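Rbstp0775 protein (Geobacillus stearothermophilus, PDB 1RZ3) is of unknown function but probably acts as an ATP-dependent kinase of the phosphoribulokinase and uridine kinase family. Local coordinates at residues L23-G34 and F143-D151; Q96-F107 and K117-I128. All coordinates share one frame; numbering follows the deposited sequence.

After helix 3-15 the chain runs through strand 23-29, which lies inside the parallel sheet of a P-loop NTPase-like fold. Strand 146-150, more than a hundred residues later, pairs beside it in contact 1 and closes a long loop. Contact 2 is nested within that loop. There, residues 96-107 and 117-128 hold a beta hairpin, the loop before it and the link to strand 127-132, with only nine residues between them. The chain then enters strand 127-132, the other neighbour of strand 23-29. The two contacts meet at this point, where Leu25 N lies 2.8 Å from Ile128 O.

Contact 1: residues L23-G34 and F143-D151; sequences LVLGIDGLSRSG and FFDFVVYLD
Asp145 reaches back from just before strand 146-150 to Val24. Its OD2 takes the Val24 N-H at 2.9 Å in a nearly straight bond (177°), through the lone pair turned away from OD1. The same OD2 forms a salt bridge with Lys98. Val24 O accepts from both Asp145 N and Phe146 N, which ties the entry of the second strand to the first. Beside it, Val24 CG1, anti to the backbone N (chi1 -179°), packs 3.9 Å from Phe144 CD1, the two side chains meeting at about a right angle. The Phe144 ring also packs directly on the glycine backbone, with CE1 3.6 Å from Gly26 CA. On the other face of the sheet, Leu25 CD2 touches Phe146 CB. The strands are parallel neighbours in the central sheet, joined by bonds such as Val148 N to Gly26 O at 2.8 Å. Further along, Asp28 OD2 lies at the edge of the Tyr149 ring, 3.5 Å from CD1, with carboxylate and ring planes 81° apart. Tyr183 and Leu135 N hold the two carboxylate oxygens. Strand 23-29 leads into a loop that resembles a Walker A P-loop. Here Leu30 CG comes against Tyr149 OH, and Leu150 CD2 packs 3.3 Å from Ser33 O. A water bridges Leu30 N and Leu150 O.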
# COMPACT_ATOMS: atom_id res chain seq x y z
N LEU A 23 -12.53 0.33 -9.21
CA LEU A 23 -12.57 0.78 -7.82
C LEU A 23 -11.16 0.58 -7.26
O LEU A 23 -10.63 -0.53 -7.28
CB LEU A 23 -13.57 -0.05 -7.02
CG LEU A 23 -13.82 0.37 -5.57
CD1 LEU A 23 -14.39 1.79 -5.53
CD2 LEU A 23 -14.78 -0.61 -4.92
N VAL A 24 -10.54 1.66 -6.78
CA VAL A 24 -9.20 1.58 -6.23
C VAL A 24 -9.24 1.51 -4.70
O VAL A 24 -9.70 2.44 -4.04
CB VAL A 24 -8.35 2.79 -6.69
CG1 VAL A 24 -6.94 2.70 -6.13
CG2 VAL A 24 -8.32 2.84 -8.22
N LEU A 25 -8.75 0.40 -4.17
CA LEU A 25 -8.76 0.15 -2.73
C LEU A 25 -7.35 0.23 -2.16
O LEU A 25 -6.38 -0.11 -2.83
CB LEU A 25 -9.30 -1.25 -2.44
CG LEU A 25 -10.53 -1.70 -3.23
CD1 LEU A 25 -10.71 -3.21 -3.07
CD2 LEU A 25 -11.75 -0.94 -2.76
N GLY A 26 -7.25 0.68 -0.92
CA GLY A 26 -5.95 0.77 -0.30
C GLY A 26 -5.98 0.10 1.06
O GLY A 26 -6.96 0.22 1.80
N ILE A 27 -4.91 -0.62 1.37
CA ILE A 27 -4.78 -1.27 2.67
C ILE A 27 -3.54 -0.63 3.28
O ILE A 27 -2.41 -0.97 2.94
CB ILE A 27 -4.59 -2.79 2.54
CG1 ILE A 27 -5.83 -3.42 1.88
CG2 ILE A 27 -4.38 -3.40 3.92
CD1 ILE A 27 -5.78 -4.94 1.80
N ASP A 28 -3.79 0.34 4.16
CA ASP A 28 -2.73 1.10 4.82
C ASP A 28 -2.46 0.52 6.21
O ASP A 28 -3.38 0.15 6.93
CB ASP A 28 -3.19 2.56 4.91
CG ASP A 28 -2.09 3.51 5.37
OD1 ASP A 28 -0.90 3.24 5.14
OD2 ASP A 28 -2.45 4.55 5.95
N GLY A 29 -1.19 0.42 6.56
CA GLY A 29 -0.86 -0.11 7.87
C GLY A 29 0.64 -0.06 8.07
O GLY A 29 1.39 -0.03 7.09
N LEU A 30 1.07 -0.08 9.32
CA LEU A 30 2.49 -0.02 9.63
C LEU A 30 3.19 -1.34 9.33
O LEU A 30 2.55 -2.34 9.02
CB LEU A 30 2.68 0.37 11.10
CG LEU A 30 1.91 1.62 11.55
CD1 LEU A 30 2.29 1.98 12.98
CD2 LEU A 30 2.22 2.78 10.61
N SER A 31 4.52 -1.33 9.41
CA SER A 31 5.32 -2.52 9.14
C SER A 31 4.90 -3.70 10.01
O SER A 31 4.69 -3.55 11.21
CB SER A 31 6.80 -2.21 9.35
OG SER A 31 7.59 -3.36 9.11
N ARG A 32 4.80 -4.87 9.40
CA ARG A 32 4.41 -6.09 10.10
C ARG A 32 3.05 -6.02 10.78
O ARG A 32 2.88 -6.50 11.90
CB ARG A 32 5.47 -6.47 11.15
CG ARG A 32 6.84 -6.85 10.58
CD ARG A 32 7.75 -7.38 11.68
NE ARG A 32 9.09 -7.69 11.19
CZ ARG A 32 9.97 -6.77 10.79
NH1 ARG A 32 9.65 -5.48 10.80
NH2 ARG A 32 11.17 -7.15 10.36
N SER A 33 2.07 -5.42 10.11
CA SER A 33 0.73 -5.32 10.68
C SER A 33 -0.17 -6.37 10.03
O SER A 33 -1.34 -6.52 10.40
CB SER A 33 0.14 -3.93 10.43
OG SER A 33 0.12 -3.63 9.05
N GLY A 34 0.39 -7.10 9.07
CA GLY A 34 -0.37 -8.14 8.38
C GLY A 34 -1.07 -7.65 7.13
O GLY A 34 -1.90 -8.35 6.56
N PHE A 143 -6.12 9.31 -5.27
CA PHE A 143 -6.35 8.20 -6.19
C PHE A 143 -6.96 6.94 -5.60
O PHE A 143 -7.11 5.93 -6.30
CB PHE A 143 -5.04 7.89 -6.92
CG PHE A 143 -4.48 9.10 -7.62
CD1 PHE A 143 -5.11 9.61 -8.75
CD2 PHE A 143 -3.37 9.77 -7.11
CE1 PHE A 143 -4.66 10.78 -9.35
CE2 PHE A 143 -2.92 10.95 -7.70
CZ PHE A 143 -3.56 11.45 -8.82
N PHE A 144 -7.32 6.99 -4.31
CA PHE A 144 -7.95 5.85 -3.64
C PHE A 144 -9.44 6.13 -3.45
O PHE A 144 -9.81 7.23 -3.03
CB PHE A 144 -7.33 5.63 -2.25
CG PHE A 144 -5.96 5.04 -2.27
CD1 PHE A 144 -5.78 3.68 -2.52
CD2 PHE A 144 -4.84 5.83 -2.05
CE1 PHE A 144 -4.49 3.12 -2.54
CE2 PHE A 144 -3.56 5.29 -2.07
CZ PHE A 144 -3.39 3.93 -2.31
N ASP A 145 -10.28 5.15 -3.75
CA ASP A 145 -11.72 5.30 -3.57
C ASP A 145 -12.10 4.83 -2.18
O ASP A 145 -13.09 5.27 -1.61
CB ASP A 145 -12.49 4.46 -4.58
CG ASP A 145 -12.35 4.97 -5.99
OD1 ASP A 145 -12.78 6.12 -6.23
OD2 ASP A 145 -11.81 4.24 -6.84
N PHE A 146 -11.28 3.94 -1.63
CA PHE A 146 -11.58 3.36 -0.33
C PHE A 146 -10.27 2.94 0.33
O PHE A 146 -9.45 2.27 -0.31
CB PHE A 146 -12.48 2.14 -0.54
CG PHE A 146 -12.82 1.40 0.72
CD1 PHE A 146 -13.81 1.87 1.59
CD2 PHE A 146 -12.18 0.20 1.03
CE1 PHE A 146 -14.16 1.17 2.73
CE2 PHE A 146 -12.53 -0.51 2.18
CZ PHE A 146 -13.52 -0.03 3.03
N VAL A 147 -10.08 3.33 1.58
CA VAL A 147 -8.86 2.96 2.29
C VAL A 147 -9.19 2.33 3.63
O VAL A 147 -10.01 2.87 4.40
CB VAL A 147 -7.95 4.18 2.55
CG1 VAL A 147 -6.74 3.75 3.39
CG2 VAL A 147 -7.48 4.77 1.22
N VAL A 148 -8.57 1.19 3.90
CA VAL A 148 -8.74 0.49 5.17
C VAL A 148 -7.42 0.69 5.90
O VAL A 148 -6.36 0.47 5.33
CB VAL A 148 -8.92 -1.03 4.99
CG1 VAL A 148 -9.14 -1.68 6.36
CG2 VAL A 148 -10.07 -1.32 4.07
N TYR A 149 -7.48 1.13 7.16
CA TYR A 149 -6.24 1.27 7.91
C TYR A 149 -6.21 0.10 8.87
O TYR A 149 -7.14 -0.11 9.64
CB TYR A 149 -6.21 2.58 8.71
CG TYR A 149 -4.92 2.74 9.50
CD1 TYR A 149 -3.78 3.28 8.92
CD2 TYR A 149 -4.83 2.29 10.82
CE1 TYR A 149 -2.58 3.38 9.62
CE2 TYR A 149 -3.64 2.38 11.54
CZ TYR A 149 -2.52 2.93 10.94
OH TYR A 149 -1.34 3.04 11.64
N LEU A 150 -5.13 -0.68 8.81
CA LEU A 150 -4.96 -1.85 9.67
C LEU A 150 -4.29 -1.41 10.96
O LEU A 150 -3.08 -1.20 10.99
CB LEU A 150 -4.08 -2.87 8.95
CG LEU A 150 -4.45 -4.34 9.11
CD1 LEU A 150 -5.88 -4.53 8.61
CD2 LEU A 150 -3.49 -5.23 8.33
N ASP A 151 -5.07 -1.26 12.02
CA ASP A 151 -4.53 -0.82 13.30
C ASP A 151 -4.08 -1.98 14.18
O ASP A 151 -4.87 -2.85 14.54
CB ASP A 151 -5.57 0.03 14.03
CG ASP A 151 -5.00 0.75 15.23
OD1 ASP A 151 -3.78 1.03 15.23
OD2 ASP A 151 -5.77 1.06 16.16
O HOH W 1 -0.55 -0.66 11.42

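Contact 2: residues Q96-F107 and K117-I128. With CA (calcium ion), chain C.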
# COMPACT_ATOMS: atom_id res chain seq x y z
N GLN A 96 -2.26 6.59 -13.01
CA GLN A 96 -2.62 5.67 -14.09
C GLN A 96 -3.62 4.57 -13.73
O GLN A 96 -4.12 3.87 -14.61
CB GLN A 96 -1.35 4.99 -14.61
CG GLN A 96 -0.23 5.95 -14.97
CD GLN A 96 -0.61 6.86 -16.11
OE1 GLN A 96 -0.98 6.40 -17.19
NE2 GLN A 96 -0.54 8.17 -15.88
N LEU A 97 -3.91 4.41 -12.44
CA LEU A 97 -4.82 3.34 -12.01
C LEU A 97 -6.21 3.33 -12.64
O LEU A 97 -6.75 2.26 -12.93
CB LEU A 97 -4.96 3.36 -10.48
CG LEU A 97 -3.66 3.14 -9.70
CD1 LEU A 97 -3.95 3.21 -8.21
CD2 LEU A 97 -3.05 1.80 -10.06
N LYS A 98 -6.79 4.50 -12.86
CA LYS A 98 -8.13 4.56 -13.42
C LYS A 98 -8.30 4.23 -14.90
O LYS A 98 -9.32 3.64 -15.27
CB LYS A 98 -8.75 5.93 -13.15
CG LYS A 98 -9.45 6.05 -11.80
CD LYS A 98 -10.65 5.12 -11.73
CE LYS A 98 -11.45 5.33 -10.45
NZ LYS A 98 -10.64 5.07 -9.24
N ALA A 99 -7.34 4.57 -15.74
CA ALA A 99 -7.52 4.33 -17.16
C ALA A 99 -6.46 3.55 -17.93
O ALA A 99 -6.75 3.08 -19.04
CB ALA A 99 -7.78 5.65 -17.87
N SER A 100 -5.26 3.40 -17.39
CA SER A 100 -4.22 2.67 -18.12
C SER A 100 -4.54 1.20 -18.33
O SER A 100 -5.12 0.54 -17.48
CB SER A 100 -2.87 2.81 -17.41
OG SER A 100 -2.37 4.13 -17.55
N HIS A 101 -4.13 0.68 -19.49
CA HIS A 101 -4.37 -0.72 -19.82
C HIS A 101 -3.38 -1.62 -19.08
O HIS A 101 -3.73 -2.69 -18.58
CB HIS A 101 -4.22 -0.94 -21.32
CG HIS A 101 -4.53 -2.33 -21.77
ND1 HIS A 101 -5.81 -2.83 -21.82
CD2 HIS A 101 -3.72 -3.33 -22.18
CE1 HIS A 101 -5.78 -4.08 -22.26
NE2 HIS A 101 -4.52 -4.41 -22.48
N GLN A 102 -2.14 -1.17 -19.00
CA GLN A 102 -1.10 -1.95 -18.35
C GLN A 102 -0.02 -1.02 -17.84
O GLN A 102 0.07 0.13 -18.27
CB GLN A 102 -0.48 -2.93 -19.36
CG GLN A 102 0.18 -2.22 -20.54
CD GLN A 102 0.50 -3.16 -21.68
OE1 GLN A 102 -0.40 -3.62 -22.39
NE2 GLN A 102 1.78 -3.45 -21.87
N LEU A 103 0.80 -1.52 -16.92
CA LEU A 103 1.89 -0.73 -16.36
C LEU A 103 3.15 -1.57 -16.30
O LEU A 103 3.10 -2.74 -15.92
CB LEU A 103 1.54 -0.27 -14.93
CG LEU A 103 0.30 0.59 -14.73
CD1 LEU A 103 0.11 0.86 -13.25
CD2 LEU A 103 0.44 1.89 -15.50
N THR A 104 4.27 -0.97 -16.68
CA THR A 104 5.56 -1.64 -16.62
C THR A 104 6.33 -0.86 -15.56
O THR A 104 6.61 0.33 -15.72
CB THR A 104 6.28 -1.59 -17.97
OG1 THR A 104 5.52 -2.33 -18.93
CG2 THR A 104 7.67 -2.21 -17.85
N LEU A 105 6.65 -1.54 -14.46
CA LEU A 105 7.32 -0.90 -13.35
C LEU A 105 8.56 -1.67 -12.90
O LEU A 105 8.68 -2.87 -13.14
CB LEU A 105 6.37 -0.81 -12.16
CG LEU A 105 4.96 -0.24 -12.37
CD1 LEU A 105 4.06 -0.66 -11.22
CD2 LEU A 105 5.03 1.27 -12.48
N PRO A 106 9.49 -0.97 -12.24
CA PRO A 106 10.70 -1.63 -11.75
C PRO A 106 10.33 -2.31 -10.44
O PRO A 106 9.83 -1.67 -9.51
CB PRO A 106 11.67 -0.46 -11.55
CG PRO A 106 10.76 0.66 -11.14
CD PRO A 106 9.60 0.50 -12.10
N PHE A 107 10.52 -3.62 -10.38
CA PHE A 107 10.20 -4.38 -9.18
C PHE A 107 11.49 -4.64 -8.41
O PHE A 107 12.45 -5.18 -8.96
CB PHE A 107 9.50 -5.68 -9.54
CG PHE A 107 8.02 -5.52 -9.80
CD1 PHE A 107 7.09 -5.83 -8.81
CD2 PHE A 107 7.56 -5.02 -11.01
CE1 PHE A 107 5.72 -5.66 -9.02
CE2 PHE A 107 6.20 -4.84 -11.24
CZ PHE A 107 5.27 -5.16 -10.24
N LYS A 117 12.33 -4.78 -14.65
CA LYS A 117 11.08 -4.26 -15.19
C LYS A 117 10.10 -5.39 -15.45
O LYS A 117 10.40 -6.32 -16.20
CB LYS A 117 11.33 -3.50 -16.49
CG LYS A 117 12.17 -2.24 -16.33
CD LYS A 117 12.36 -1.55 -17.67
CE LYS A 117 13.19 -0.28 -17.54
NZ LYS A 117 14.57 -0.56 -17.06
N ARG A 118 8.93 -5.32 -14.83
CA ARG A 118 7.89 -6.33 -15.00
C ARG A 118 6.60 -5.61 -15.36
O ARG A 118 6.44 -4.43 -15.04
CB ARG A 118 7.72 -7.14 -13.72
CG ARG A 118 9.03 -7.66 -13.11
CD ARG A 118 9.73 -8.63 -14.05
NE ARG A 118 8.96 -9.85 -14.24
CZ ARG A 118 9.18 -10.74 -15.20
NH1 ARG A 118 10.16 -10.53 -16.08
NH2 ARG A 118 8.44 -11.83 -15.28
N THR A 119 5.68 -6.31 -16.00
CA THR A 119 4.43 -5.69 -16.41
C THR A 119 3.22 -6.22 -15.67
O THR A 119 3.10 -7.41 -15.39
CB THR A 119 4.23 -5.88 -17.93
OG1 THR A 119 5.30 -5.24 -18.63
CG2 THR A 119 2.90 -5.28 -18.38
N VAL A 120 2.31 -5.31 -15.32
CA VAL A 120 1.08 -5.67 -14.65
C VAL A 120 -0.07 -5.16 -15.52
O VAL A 120 -0.11 -3.99 -15.88
CB VAL A 120 0.96 -5.04 -13.24
CG1 VAL A 120 -0.39 -5.38 -12.62
CG2 VAL A 120 2.08 -5.55 -12.35
N TYR A 121 -1.00 -6.05 -15.86
CA TYR A 121 -2.13 -5.65 -16.69
C TYR A 121 -3.33 -5.27 -15.83
O TYR A 121 -3.76 -6.03 -14.96
CB TYR A 121 -2.51 -6.80 -17.63
CG TYR A 121 -1.48 -7.02 -18.71
CD1 TYR A 121 -1.56 -6.32 -19.92
CD2 TYR A 121 -0.40 -7.87 -18.50
CE1 TYR A 121 -0.58 -6.47 -20.90
CE2 TYR A 121 0.59 -8.03 -19.47
CZ TYR A 121 0.49 -7.32 -20.67
OH TYR A 121 1.46 -7.47 -21.63
N LEU A 122 -3.86 -4.07 -16.08
CA LEU A 122 -5.03 -3.57 -15.37
C LEU A 122 -6.28 -3.90 -16.16
O LEU A 122 -7.32 -4.25 -15.60
CB LEU A 122 -4.91 -2.05 -15.19
CG LEU A 122 -3.67 -1.60 -14.41
CD1 LEU A 122 -3.72 -0.09 -14.19
CD2 LEU A 122 -3.62 -2.33 -13.08
N SER A 123 -6.14 -3.78 -17.48
CA SER A 123 -7.20 -4.07 -18.45
C SER A 123 -8.63 -4.00 -17.92
O SER A 123 -9.13 -2.92 -17.61
CB SER A 123 -6.95 -5.43 -19.10
OG SER A 123 -5.64 -5.49 -19.63
N ASP A 124 -9.30 -5.15 -17.81
CA ASP A 124 -10.69 -5.13 -17.34
C ASP A 124 -10.89 -5.44 -15.86
O ASP A 124 -11.91 -6.01 -15.46
CB ASP A 124 -11.55 -6.06 -18.21
CG ASP A 124 -11.25 -7.53 -17.98
OD1 ASP A 124 -10.09 -7.86 -17.66
OD2 ASP A 124 -12.17 -8.36 -18.14
N SER A 125 -9.92 -5.05 -15.03
CA SER A 125 -10.03 -5.29 -13.59
C SER A 125 -11.25 -4.53 -13.06
O SER A 125 -11.56 -3.43 -13.52
CB SER A 125 -8.80 -4.76 -12.85
OG SER A 125 -7.61 -5.40 -13.26
N ASP A 126 -11.96 -5.12 -12.10
CA ASP A 126 -13.10 -4.45 -11.49
C ASP A 126 -12.57 -3.59 -10.35
O ASP A 126 -13.09 -2.50 -10.07
CB ASP A 126 -14.09 -5.47 -10.92
CG ASP A 126 -14.71 -6.33 -11.99
OD1 ASP A 126 -15.31 -5.77 -12.94
OD2 ASP A 126 -14.60 -7.57 -11.89
N MSE A 127 -11.53 -4.09 -9.69
CA MSE A 127 -10.92 -3.38 -8.57
C MSE A 127 -9.41 -3.51 -8.59
O MSE A 127 -8.87 -4.52 -9.04
CB MSE A 127 -11.42 -3.95 -7.24
CG MSE A 127 -12.93 -4.07 -7.11
SE MSE A 127 -13.47 -4.56 -5.30
CE MSE A 127 -15.39 -4.40 -5.52
N ILE A 128 -8.74 -2.48 -8.09
CA ILE A 128 -7.29 -2.47 -8.00
C ILE A 128 -7.02 -2.35 -6.51
O ILE A 128 -7.53 -1.45 -5.85
CB ILE A 128 -6.66 -1.24 -8.70
CG1 ILE A 128 -7.10 -1.18 -10.17
CG2 ILE A 128 -5.14 -1.28 -8.56
CD1 ILE A 128 -6.78 -2.43 -10.94
CA CA C . -8.94 -9.83 -17.22
O HOH W 2 1.54 -5.91 -23.95
O HOH W 3 -10.96 -9.81 -15.66
O HOH W 4 -8.76 -11.49 -18.92
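A two-stranded antiparallel hairpin, strands 102-109 and 114-121, brings Thr104 and Thr119 together as a non-hydrogen-bonded pair. Their OG1 atoms are hydrogen-bonded to each other at 2.9 Å, and either may be the donor. Next along the same face, Gln102 and Tyr121 lie side by side and point the same way. The amide plane is turned 67° from the ring, and OE1 comes 3.2 Å from Tyr121 CE1. Gln102 CG sits between its backbone N and carbonyl carbon (chi1 62°), and the chain then extends along the ring. A water links Gln102 NE2 to Tyr121 OH. Between these pairs Leu103 and Val120 exchange two backbone hydrogen bonds; past Thr104, Leu105 and Arg118 do the same. The other face carries Arg118 and three apolar side chains that lie against the rest of the P-loop NTPase-type domain. Leu103 and Leu105 rest on helix 86-94, while Val120 touches strand 53-57. At one end Phe107 presents its edge to Val120, CZ to CG2 3.8 Å, and its CD2 lies 3.4 Å from Arg118 CB. At the other end His101 O takes both Leu122 N and Ser123 N, each at 2.9 Å. This grips the turn that leaves the hairpin. Ser123 OG sits over one face of the His101 ring, 2.9 Å above its plane and displaced toward the rim. Leu122 CD1 packs 4.1 Å from Leu103 CD1, and Leu122 O accepts from Ser125 N and Ser125 OG. Just beyond the His101 end, Asp124 OD1 binds a calcium ion at 2.3 Å. Two waters and one atom from outside these segments also coordinate it. Leu97 CD2 meets Ile128 CG2 where the chain enters the parallel sheet.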